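Long-range contacts in AtxE2 (Asticcacaulis excentricus, PDB 5TXC), which hydrolyses the isopeptide bond of the lasso peptides astexin-2 and astexin-3, turning these threaded molecules into linear peptides: residues Glu451-Pro456 with Asn651-Trp656; Arg396-Lys401 with Pro422-Leu427; Met329-Met334 with Val375-Thr380; Leu350-Glu355 with Ala364-Leu369. All coordinates share one frame; numbering follows the deposited sequence.

Contact 1 of 4, residues Glu451-Pro456 with Asn651-Trp656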
# COMPACT_ATOMS: atom_id res chain seq x y z
N GLU A 451 -1.96 -9.87 2.81
CA GLU A 451 -1.79 -10.73 3.95
C GLU A 451 -2.94 -11.66 4.15
O GLU A 451 -2.75 -12.71 4.76
CB GLU A 451 -1.60 -9.87 5.22
CG GLU A 451 -1.34 -10.62 6.49
CD GLU A 451 0.12 -10.92 6.73
OE1 GLU A 451 0.96 -10.63 5.84
OE2 GLU A 451 0.42 -11.39 7.85
N ASN A 452 -4.12 -11.36 3.61
CA ASN A 452 -5.33 -12.15 3.84
C ASN A 452 -6.00 -12.47 2.51
O ASN A 452 -6.56 -11.56 1.86
CB ASN A 452 -6.23 -11.40 4.81
CG ASN A 452 -5.62 -11.35 6.18
OD1 ASN A 452 -5.54 -12.38 6.85
ND2 ASN A 452 -5.13 -10.19 6.59
N PRO A 453 -5.96 -13.72 2.06
CA PRO A 453 -6.22 -14.01 0.64
C PRO A 453 -7.69 -13.94 0.24
O PRO A 453 -8.44 -14.90 0.40
CB PRO A 453 -5.66 -15.44 0.49
CG PRO A 453 -5.79 -16.03 1.79
CD PRO A 453 -5.62 -14.92 2.83
N ILE A 454 -8.12 -12.82 -0.35
CA ILE A 454 -9.55 -12.58 -0.51
C ILE A 454 -10.18 -13.65 -1.41
O ILE A 454 -11.17 -14.29 -1.03
CB ILE A 454 -9.82 -11.16 -1.05
CG1 ILE A 454 -9.56 -10.12 0.05
CG2 ILE A 454 -11.25 -11.05 -1.55
CD1 ILE A 454 -9.38 -8.68 -0.46
N LEU A 455 -9.62 -13.85 -2.63
CA LEU A 455 -10.26 -14.76 -3.57
C LEU A 455 -10.09 -16.22 -3.14
O LEU A 455 -11.06 -16.98 -3.21
CB LEU A 455 -9.75 -14.55 -5.02
CG LEU A 455 -10.03 -13.17 -5.66
CD1 LEU A 455 -9.53 -13.08 -7.07
CD2 LEU A 455 -11.51 -12.82 -5.66
N PRO A 456 -8.90 -16.65 -2.69
CA PRO A 456 -8.81 -18.02 -2.13
C PRO A 456 -9.80 -18.29 -1.01
O PRO A 456 -10.38 -19.38 -0.96
CB PRO A 456 -7.35 -18.10 -1.65
CG PRO A 456 -6.62 -17.20 -2.63
CD PRO A 456 -7.56 -16.06 -2.88
N ASN A 651 -2.11 -19.75 3.72
CA ASN A 651 -2.61 -21.10 3.99
C ASN A 651 -3.01 -21.27 5.46
O ASN A 651 -4.07 -21.83 5.78
CB ASN A 651 -1.55 -22.13 3.62
CG ASN A 651 -1.53 -22.48 2.16
OD1 ASN A 651 -2.58 -22.67 1.54
ND2 ASN A 651 -0.34 -22.59 1.59
N ARG A 652 -2.16 -20.80 6.37
CA ARG A 652 -2.48 -20.92 7.78
C ARG A 652 -3.77 -20.17 8.11
O ARG A 652 -4.60 -20.65 8.90
CB ARG A 652 -1.31 -20.43 8.61
CG ARG A 652 -1.22 -21.05 10.00
CD ARG A 652 0.01 -20.55 10.79
NE ARG A 652 1.29 -20.61 10.07
CZ ARG A 652 2.13 -21.60 10.28
NH1 ARG A 652 1.78 -22.53 11.14
NH2 ARG A 652 3.28 -21.69 9.65
N THR A 653 -3.96 -19.01 7.48
CA THR A 653 -5.14 -18.20 7.75
C THR A 653 -6.39 -18.88 7.22
O THR A 653 -7.43 -18.86 7.88
CB THR A 653 -4.94 -16.80 7.14
OG1 THR A 653 -4.00 -16.10 7.96
CG2 THR A 653 -6.22 -16.00 7.09
N ILE A 654 -6.31 -19.49 6.04
CA ILE A 654 -7.43 -20.28 5.55
C ILE A 654 -7.69 -21.47 6.47
O ILE A 654 -8.83 -21.72 6.86
CB ILE A 654 -7.20 -20.73 4.09
CG1 ILE A 654 -7.35 -19.52 3.17
CG2 ILE A 654 -8.20 -21.83 3.69
CD1 ILE A 654 -6.85 -19.73 1.80
N ASP A 655 -6.64 -22.20 6.86
CA ASP A 655 -6.82 -23.31 7.79
C ASP A 655 -7.44 -22.84 9.09
O ASP A 655 -8.33 -23.50 9.64
CB ASP A 655 -5.49 -24.01 8.08
CG ASP A 655 -4.95 -24.75 6.88
OD1 ASP A 655 -5.70 -24.94 5.91
OD2 ASP A 655 -3.75 -25.12 6.90
N TRP A 656 -6.97 -21.70 9.61
CA TRP A 656 -7.47 -21.17 10.88
C TRP A 656 -8.97 -20.95 10.84
O TRP A 656 -9.71 -21.42 11.71
CB TRP A 656 -6.73 -19.89 11.22
CG TRP A 656 -7.02 -19.24 12.54
CD1 TRP A 656 -7.75 -18.11 12.74
CD2 TRP A 656 -6.54 -19.64 13.83
NE1 TRP A 656 -7.76 -17.78 14.08
CE2 TRP A 656 -7.04 -18.71 14.77
CE3 TRP A 656 -5.74 -20.70 14.29
CZ2 TRP A 656 -6.76 -18.80 16.14
CZ3 TRP A 656 -5.47 -20.79 15.66
CH2 TRP A 656 -5.98 -19.84 16.56
O HOH W 1 -3.36 -13.52 7.42

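Contact 2 of 4, residues Arg396-Lys401 with Pro422-Leu427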
# COMPACT_ATOMS: atom_id res chain seq x y z
N ARG A 396 -10.59 -16.75 -17.01
CA ARG A 396 -10.45 -18.15 -17.34
C ARG A 396 -10.54 -19.05 -16.10
O ARG A 396 -10.76 -20.26 -16.25
CB ARG A 396 -9.14 -18.36 -18.07
CG ARG A 396 -9.18 -17.71 -19.45
CD ARG A 396 -7.79 -17.42 -19.98
NE ARG A 396 -7.05 -18.65 -20.26
CZ ARG A 396 -5.73 -18.73 -20.26
NH1 ARG A 396 -4.98 -17.66 -20.01
NH2 ARG A 396 -5.14 -19.90 -20.53
N TYR A 397 -10.43 -18.47 -14.90
CA TYR A 397 -10.63 -19.20 -13.66
C TYR A 397 -12.07 -19.06 -13.23
O TYR A 397 -12.79 -18.16 -13.65
CB TYR A 397 -9.74 -18.68 -12.54
CG TYR A 397 -8.27 -18.91 -12.74
CD1 TYR A 397 -7.54 -18.05 -13.54
CD2 TYR A 397 -7.60 -19.96 -12.11
CE1 TYR A 397 -6.19 -18.22 -13.73
CE2 TYR A 397 -6.24 -20.15 -12.30
CZ TYR A 397 -5.54 -19.27 -13.12
OH TYR A 397 -4.19 -19.41 -13.34
N ARG A 398 -12.49 -19.97 -12.37
CA ARG A 398 -13.82 -19.85 -11.80
C ARG A 398 -13.79 -18.74 -10.77
O ARG A 398 -13.28 -18.93 -9.65
CB ARG A 398 -14.23 -21.16 -11.17
CG ARG A 398 -15.59 -21.08 -10.69
CD ARG A 398 -16.12 -22.45 -10.40
NE ARG A 398 -17.56 -22.36 -10.19
CZ ARG A 398 -18.35 -23.37 -9.86
NH1 ARG A 398 -17.78 -24.57 -9.70
NH2 ARG A 398 -19.66 -23.21 -9.70
N LEU A 399 -14.40 -17.59 -11.10
CA LEU A 399 -14.13 -16.52 -10.16
C LEU A 399 -15.26 -16.38 -9.17
O LEU A 399 -16.43 -16.57 -9.50
CB LEU A 399 -13.94 -15.19 -10.87
CG LEU A 399 -12.73 -15.06 -11.76
CD1 LEU A 399 -12.89 -13.78 -12.53
CD2 LEU A 399 -11.48 -15.03 -10.89
N PRO A 400 -14.89 -15.99 -7.96
CA PRO A 400 -15.90 -15.59 -6.98
C PRO A 400 -16.77 -14.50 -7.57
O PRO A 400 -16.38 -13.84 -8.53
CB PRO A 400 -15.06 -15.06 -5.80
CG PRO A 400 -13.75 -15.82 -5.92
CD PRO A 400 -13.52 -15.99 -7.41
N LYS A 401 -17.96 -14.30 -7.01
CA LYS A 401 -18.86 -13.27 -7.46
C LYS A 401 -18.66 -12.05 -6.56
O LYS A 401 -18.52 -12.21 -5.34
CB LYS A 401 -20.30 -13.81 -7.44
CG LYS A 401 -21.32 -13.10 -8.28
CD LYS A 401 -22.71 -13.22 -7.68
CE LYS A 401 -23.55 -12.06 -8.13
NZ LYS A 401 -23.74 -12.17 -9.61
N PRO A 422 -18.51 -17.16 -2.75
CA PRO A 422 -17.91 -18.33 -3.40
C PRO A 422 -18.47 -18.54 -4.79
O PRO A 422 -19.66 -18.26 -5.05
CB PRO A 422 -18.30 -19.50 -2.48
CG PRO A 422 -18.60 -18.89 -1.18
CD PRO A 422 -19.12 -17.49 -1.45
N PRO A 423 -17.67 -19.07 -5.71
CA PRO A 423 -18.14 -19.26 -7.10
C PRO A 423 -19.49 -19.93 -7.28
O PRO A 423 -20.33 -19.42 -8.03
CB PRO A 423 -17.00 -20.07 -7.71
CG PRO A 423 -15.76 -19.60 -6.94
CD PRO A 423 -16.24 -19.40 -5.54
N ASP A 424 -19.74 -21.07 -6.66
CA ASP A 424 -20.99 -21.79 -6.93
C ASP A 424 -22.05 -21.41 -5.89
O ASP A 424 -22.80 -22.25 -5.39
CB ASP A 424 -20.69 -23.30 -6.89
CG ASP A 424 -21.72 -24.15 -7.67
OD1 ASP A 424 -21.83 -23.89 -8.89
OD2 ASP A 424 -22.39 -25.06 -7.10
N TYR A 425 -22.20 -20.14 -5.58
CA TYR A 425 -22.99 -19.81 -4.40
C TYR A 425 -24.46 -19.72 -4.75
O TYR A 425 -24.85 -19.11 -5.75
CB TYR A 425 -22.52 -18.50 -3.79
CG TYR A 425 -23.37 -18.11 -2.64
CD1 TYR A 425 -23.36 -18.82 -1.45
CD2 TYR A 425 -24.25 -17.06 -2.76
CE1 TYR A 425 -24.18 -18.45 -0.38
CE2 TYR A 425 -25.06 -16.67 -1.72
CZ TYR A 425 -25.03 -17.36 -0.53
OH TYR A 425 -25.86 -16.97 0.49
N GLN A 426 -25.28 -20.31 -3.88
CA GLN A 426 -26.73 -20.27 -4.00
C GLN A 426 -27.29 -19.46 -2.84
O GLN A 426 -27.11 -19.84 -1.68
CB GLN A 426 -27.30 -21.68 -3.99
CG GLN A 426 -28.80 -21.69 -4.09
CD GLN A 426 -29.35 -23.11 -4.00
OE1 GLN A 426 -29.58 -23.64 -2.90
NE2 GLN A 426 -29.54 -23.74 -5.16
N LEU A 427 -27.94 -18.34 -3.16
CA LEU A 427 -28.68 -17.59 -2.14
C LEU A 427 -29.60 -18.54 -1.37
O LEU A 427 -30.43 -19.25 -1.96
CB LEU A 427 -29.51 -16.50 -2.81
CG LEU A 427 -29.11 -15.03 -2.82
CD1 LEU A 427 -27.81 -14.77 -2.15
CD2 LEU A 427 -29.11 -14.47 -4.24

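Contact 3 of 4, residues Met329-Met334 with Val375-Thr380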
# COMPACT_ATOMS: atom_id res chain seq x y z
N MET A 329 -13.17 6.09 -9.71
CA MET A 329 -12.25 6.97 -10.43
C MET A 329 -13.02 7.59 -11.58
O MET A 329 -13.86 6.92 -12.20
CB MET A 329 -11.05 6.22 -11.03
CG MET A 329 -10.13 5.48 -10.04
SD MET A 329 -9.00 6.59 -9.17
CE MET A 329 -8.08 7.19 -10.57
N ALA A 330 -12.71 8.85 -11.91
CA ALA A 330 -13.35 9.52 -13.04
C ALA A 330 -12.35 10.43 -13.74
O ALA A 330 -11.55 11.11 -13.10
CB ALA A 330 -14.55 10.34 -12.58
N LEU A 331 -12.42 10.45 -15.07
CA LEU A 331 -11.57 11.28 -15.91
C LEU A 331 -12.41 12.36 -16.60
O LEU A 331 -13.45 12.05 -17.19
CB LEU A 331 -10.85 10.42 -16.96
CG LEU A 331 -9.90 11.06 -17.98
CD1 LEU A 331 -8.78 11.89 -17.32
CD2 LEU A 331 -9.32 10.00 -18.90
N TYR A 332 -11.96 13.61 -16.52
CA TYR A 332 -12.68 14.73 -17.10
C TYR A 332 -11.88 15.40 -18.20
O TYR A 332 -10.64 15.48 -18.14
CB TYR A 332 -13.04 15.76 -16.02
CG TYR A 332 -14.16 15.27 -15.14
CD1 TYR A 332 -13.91 14.44 -14.05
CD2 TYR A 332 -15.46 15.63 -15.41
CE1 TYR A 332 -14.93 13.98 -13.26
CE2 TYR A 332 -16.49 15.17 -14.63
CZ TYR A 332 -16.23 14.34 -13.57
OH TYR A 332 -17.27 13.91 -12.79
N ARG A 333 -12.60 15.88 -19.22
CA ARG A 333 -12.07 16.63 -20.36
C ARG A 333 -12.69 18.02 -20.34
O ARG A 333 -13.92 18.15 -20.39
CB ARG A 333 -12.41 15.94 -21.68
CG ARG A 333 -11.85 16.63 -22.93
CD ARG A 333 -12.41 15.99 -24.21
NE ARG A 333 -11.85 16.56 -25.43
CZ ARG A 333 -12.36 17.62 -26.06
NH1 ARG A 333 -13.45 18.22 -25.57
NH2 ARG A 333 -11.79 18.10 -27.16
N MET A 334 -11.86 19.06 -20.31
CA MET A 334 -12.36 20.42 -20.14
C MET A 334 -11.76 21.34 -21.19
O MET A 334 -10.56 21.67 -21.08
CB MET A 334 -12.05 20.97 -18.75
CG MET A 334 -12.65 22.34 -18.49
SD MET A 334 -12.06 23.09 -16.96
CE MET A 334 -10.55 23.86 -17.53
N VAL A 375 -2.91 -0.15 -19.72
CA VAL A 375 -4.16 0.15 -20.39
C VAL A 375 -3.99 1.46 -21.16
O VAL A 375 -3.08 2.25 -20.89
CB VAL A 375 -5.28 0.21 -19.32
CG1 VAL A 375 -5.90 1.58 -19.19
CG2 VAL A 375 -6.28 -0.90 -19.51
N THR A 376 -4.90 1.71 -22.10
CA THR A 376 -4.97 2.97 -22.83
C THR A 376 -6.36 3.58 -22.62
O THR A 376 -7.37 2.88 -22.69
CB THR A 376 -4.70 2.74 -24.34
OG1 THR A 376 -3.30 2.84 -24.60
CG2 THR A 376 -5.43 3.72 -25.20
N LEU A 377 -6.40 4.89 -22.37
CA LEU A 377 -7.66 5.62 -22.31
C LEU A 377 -7.70 6.62 -23.44
O LEU A 377 -6.79 7.45 -23.58
CB LEU A 377 -7.86 6.32 -20.98
CG LEU A 377 -8.61 5.44 -19.99
CD1 LEU A 377 -8.27 5.79 -18.58
CD2 LEU A 377 -10.09 5.55 -20.22
N ASN A 378 -8.77 6.57 -24.24
CA ASN A 378 -8.98 7.50 -25.34
C ASN A 378 -9.43 8.85 -24.78
O ASN A 378 -10.51 8.96 -24.20
CB ASN A 378 -10.03 6.92 -26.29
CG ASN A 378 -10.22 7.77 -27.53
OD1 ASN A 378 -10.39 8.97 -27.43
ND2 ASN A 378 -10.27 7.13 -28.68
N LEU A 379 -8.63 9.88 -24.98
CA LEU A 379 -8.92 11.15 -24.32
C LEU A 379 -10.06 11.95 -24.95
O LEU A 379 -10.33 13.06 -24.48
CB LEU A 379 -7.65 12.00 -24.27
CG LEU A 379 -6.57 11.46 -23.35
CD1 LEU A 379 -5.32 12.28 -23.54
CD2 LEU A 379 -7.04 11.53 -21.90
N THR A 380 -10.72 11.46 -26.00
CA THR A 380 -11.94 12.13 -26.48
C THR A 380 -13.19 11.31 -26.22
O THR A 380 -14.17 11.84 -25.70
CB THR A 380 -11.84 12.48 -27.98
OG1 THR A 380 -11.75 11.30 -28.76
CG2 THR A 380 -10.63 13.36 -28.27
O HOH W 2 -9.33 15.41 -26.24

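Contact 4 of 4, residues Leu350-Glu355 with Ala364-Leu369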
# COMPACT_ATOMS: atom_id res chain seq x y z
N LEU A 350 -8.69 1.61 -9.68
CA LEU A 350 -7.67 2.63 -9.61
C LEU A 350 -7.06 2.76 -10.99
O LEU A 350 -7.05 1.80 -11.76
CB LEU A 350 -6.54 2.31 -8.61
CG LEU A 350 -6.57 2.87 -7.19
CD1 LEU A 350 -5.33 2.40 -6.39
CD2 LEU A 350 -6.66 4.38 -7.17
N LEU A 351 -6.61 3.97 -11.29
CA LEU A 351 -5.72 4.24 -12.41
C LEU A 351 -4.41 4.75 -11.83
O LEU A 351 -4.44 5.62 -10.96
CB LEU A 351 -6.30 5.27 -13.35
CG LEU A 351 -7.45 4.90 -14.28
CD1 LEU A 351 -7.78 6.12 -15.08
CD2 LEU A 351 -7.09 3.74 -15.19
N GLN A 352 -3.28 4.21 -12.27
CA GLN A 352 -2.01 4.61 -11.66
C GLN A 352 -0.97 5.05 -12.69
O GLN A 352 -0.83 4.44 -13.75
CB GLN A 352 -1.47 3.48 -10.81
CG GLN A 352 -2.41 3.13 -9.65
CD GLN A 352 -2.68 1.64 -9.54
OE1 GLN A 352 -2.66 0.94 -10.54
NE2 GLN A 352 -2.94 1.17 -8.33
N GLY A 353 -0.23 6.10 -12.36
CA GLY A 353 0.93 6.53 -13.14
C GLY A 353 0.68 6.97 -14.56
O GLY A 353 1.60 6.96 -15.37
N CYS A 354 -0.54 7.39 -14.88
CA CYS A 354 -0.91 7.78 -16.24
C CYS A 354 0.02 8.84 -16.84
O CYS A 354 0.39 9.82 -16.19
CB CYS A 354 -2.33 8.33 -16.21
SG CYS A 354 -3.54 7.10 -15.66
N GLU A 355 0.38 8.63 -18.11
CA GLU A 355 1.12 9.63 -18.88
C GLU A 355 0.46 9.78 -20.25
O GLU A 355 -0.07 8.82 -20.81
CB GLU A 355 2.60 9.26 -19.02
CG GLU A 355 3.39 9.27 -17.70
CD GLU A 355 4.88 8.97 -17.90
OE1 GLU A 355 5.21 8.37 -18.95
OE2 GLU A 355 5.71 9.30 -17.03
N ALA A 364 -1.44 2.37 -15.70
CA ALA A 364 -1.72 1.14 -14.99
C ALA A 364 -3.15 1.19 -14.45
O ALA A 364 -3.62 2.25 -14.01
CB ALA A 364 -0.72 0.90 -13.86
N GLN A 365 -3.86 0.07 -14.54
CA GLN A 365 -5.25 0.01 -14.13
C GLN A 365 -5.52 -1.30 -13.38
O GLN A 365 -4.96 -2.36 -13.70
CB GLN A 365 -6.21 0.16 -15.33
CG GLN A 365 -7.68 0.16 -15.00
CD GLN A 365 -8.31 -1.22 -15.09
OE1 GLN A 365 -7.78 -2.11 -15.76
NE2 GLN A 365 -9.43 -1.41 -14.42
N GLU A 366 -6.42 -1.21 -12.42
CA GLU A 366 -6.63 -2.24 -11.42
C GLU A 366 -8.10 -2.21 -11.04
O GLU A 366 -8.70 -1.13 -10.98
CB GLU A 366 -5.74 -1.94 -10.22
CG GLU A 366 -5.66 -2.94 -9.17
CD GLU A 366 -4.78 -2.44 -8.03
OE1 GLU A 366 -3.96 -1.51 -8.28
OE2 GLU A 366 -4.92 -2.95 -6.90
N SER A 367 -8.67 -3.38 -10.78
CA SER A 367 -10.10 -3.48 -10.53
C SER A 367 -10.35 -4.77 -9.74
O SER A 367 -9.48 -5.62 -9.66
CB SER A 367 -10.84 -3.42 -11.85
OG SER A 367 -12.20 -3.57 -11.68
N ALA A 368 -11.56 -4.89 -9.15
CA ALA A 368 -11.81 -5.95 -8.16
C ALA A 368 -11.37 -7.32 -8.65
O ALA A 368 -10.71 -8.07 -7.92
CB ALA A 368 -13.28 -5.99 -7.73
N LEU A 369 -11.70 -7.66 -9.89
CA LEU A 369 -11.29 -8.93 -10.47
C LEU A 369 -10.22 -8.78 -11.53
O LEU A 369 -9.98 -9.71 -12.30
CB LEU A 369 -12.51 -9.67 -11.04
CG LEU A 369 -13.52 -10.11 -9.97
CD1 LEU A 369 -14.81 -10.68 -10.57
CD2 LEU A 369 -12.84 -11.13 -9.01

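Contact 1 of 4, residues Glu451-Pro456 with Asn651-Trp656
A water between Asn452 and Thr653 is gripped by three groups. It accepts from Thr653 OG1, 2.7 Å from its oxygen, and gives its two hydrogens to Asn452 OD1 and to Glu451 O, the latter atom 2.8 Å from the water oxygen. With one bond received and two given, it joins the two segments where no direct polar bond does. Thr653 faces this spot with both branches: chi1 of -73° sets OG1 beside its backbone N, pointing at the water, and leaves CG2 anti to that N, 3.7 Å from Asn452 OD1. A weak hydrogen bond from Gln605 NE2 also reaches OG1.

These segments belong to the alpha/beta-hydrolase domain. Pro453 is the N-cap of helix 454-459, and Thr653 and Ile654 lie on the long helix 643-662, which follows the loop carrying His638, the probable charge-relay histidine. This helix meets the start of helix 454-459 through hydrocarbon. Ile654 turns CD1 onto two prolines, 3.8 Å from Pro453 CG and 3.8 Å from Pro456 CB. Leu43 of helix 40-44 packs against both prolines, and Pro40 of the same helix touches Ile654. The Glu451 side chain forms a salt bridge through OE2 with Lys640, and the side chain of Asn452 lies about 10 Å from that of the nucleophile Ser527.

Contact 2 of 4, residues Arg396-Lys401 with Pro422-Leu427
A type I beta turn from Pro422 to Tyr425, with Asp424 at the centre of an inverse gamma turn, packs against Arg398 to Pro400 where the chain enters and leaves the first hairpin of the hydrolase-domain sheet. Arg398 lies across the turn. Its CG stands anti to the backbone N (chi1 -175°) and the chain runs out straight to NE, which carries the guanidinium past Pro423 to Asp424. On the way, Arg398 CG comes to 3.4 Å from Pro423 CB, and the guanidinium approaches that ring carbon obliquely. At the far end Arg398 NH2 makes a salt bridge with Asp424 OD1, which sits at the guanidinium edge, near its plane. The carboxylate is turned 76° from that plane, and Asp424 OD2 stays 4.2 Å from Arg398 NH2; the modelled bond is too short for its detail to be trusted. The neighbouring ring carbon, Pro423 CG, rests on backbone, 3.9 Å from Pro400 N and 3.7 Å from Arg398 O. Beyond the prolines, a backbone bond between Lys401 and Leu421 begins the pairing of strands 401-408 and 414-421. Pro400 leans on Leu455 and Ala458 of helix 454-459, while Pro422 and Tyr425 touch Leu431 of strand 431-437.

Contact 3 of 4, residues Met329-Met334 with Val375-Thr380
Leu331 meets two leucines of the other segment with a single methyl. Its CD2 lies 4.1 Å from Leu379 CD2 and 4.4 Å from Leu377 CD1, and the side chains of Leu331 and Leu379 cross at about a right angle. The packing here is hydrocarbon only. Two residues further on, Arg333 leaves its strand with CG anti to the backbone N (chi1 -178°) and stays extended as far as NE. This carries CD to 3.6 Å from Leu379 O. A water completes the link: it accepts from Arg333 NE at 2.9 Å, lying in the guanidinium plane at the edge, and donates to Leu379 O at 3.1 Å.

Strand 328-335 is the third of one four-stranded antiparallel sheet and strand 373-378 the third of the next, an arrangement consistent with neighbouring blades of the beta-propeller found in the prolyl oligopeptidase family. If so, the contact would join one blade to the next through leucine side chains, Arg333, the carbonyl of Leu379 and a water. What shapes the end of strand 373-378 is an Asx turn. Asn378 OD1 accepts from Thr380 N, 2.9 Å away and in the carbonyl plane, and from Thr380 OG1 at 3.0 Å, tilted 18° from it; Ser381 N is a further donor. Behind the first shell, Tyr317 touches Leu379, Trp345 touches Leu377, and Val315 and Ile344 touch Arg333.

Contact 4 of 4, residues Leu350-Glu355 with Ala364-Leu369
Strands 350-352 and 364-367 run antiparallel at 161°, their axes 4.6 Å apart at the closest, with Leu350-Glu366 and Gln352-Ala364 as hydrogen-bonded pairs and Leu351-Gln365 as the non-hydrogen-bonded pair between them. This is the open end of a beta hairpin that forms the first two strands of a four-stranded sheet, probably a propeller blade. Each hydrogen-bonded pair closes both ways; in one, Leu350 N reaches Glu366 O at 3.0 Å. At Gly353 phi turns positive and the chain rounds a corner; just beyond, Cys354 is disulfide-bonded to Cys363, tying the strands together again.

On the face of Gln352 and Glu366, Gln352 NE2 donates to Glu366 OE1 at 2.9 Å in a nearly straight bond. Glu366 runs straight out from a CG anti to the backbone N (chi1 -172°), while Gln352 bends toward it at chi2 (131°). The carboxylate oxygen lies close to the amide plane and is met nearly end-on. Gln352 NE2 also donates to Ala54 O. Both oxygens of Glu366 have partners: OE1 also takes a salt bridge from Arg372, and OE2 accepts from Phe443 N. The Glu366 side chain lies about 4 Å from that of Tyr438, which stabilises the alkoxide intermediate. On the other face, Gln365 OE1 accepts from Arg373 NE, and the aliphatic part of Gln365 is touched by Leu351, whose CD2 lies 3.6 Å from Gln365 CG.

Contacts 3 and 4 both reach one sheet, in which strands 373-378 and 360-367 are neighbours, and contact 4 is nested inside the loop closed by contact 3; their centres are 12 Å apart, and Leu377 CD1 packs 3.5 Å from Leu351 CD1. Contacts 1 and 2, with centres 17 Å apart, belong to the hydrolase domain. Leu455 of contact 1 ties it to contacts 2 and 4: its CD2 is 3.8 Å from Pro400 CG and 4.0 Å from Leu369 CD2. Contact 3 lies farther off, its nearest atoms about 17 Å from contact 1 and away from the catalytic residues. Contacts 4 and 1 both approach Tyr438, the side chain of Glu366 at about 4 Å and that of Asn452 at about 9 Å.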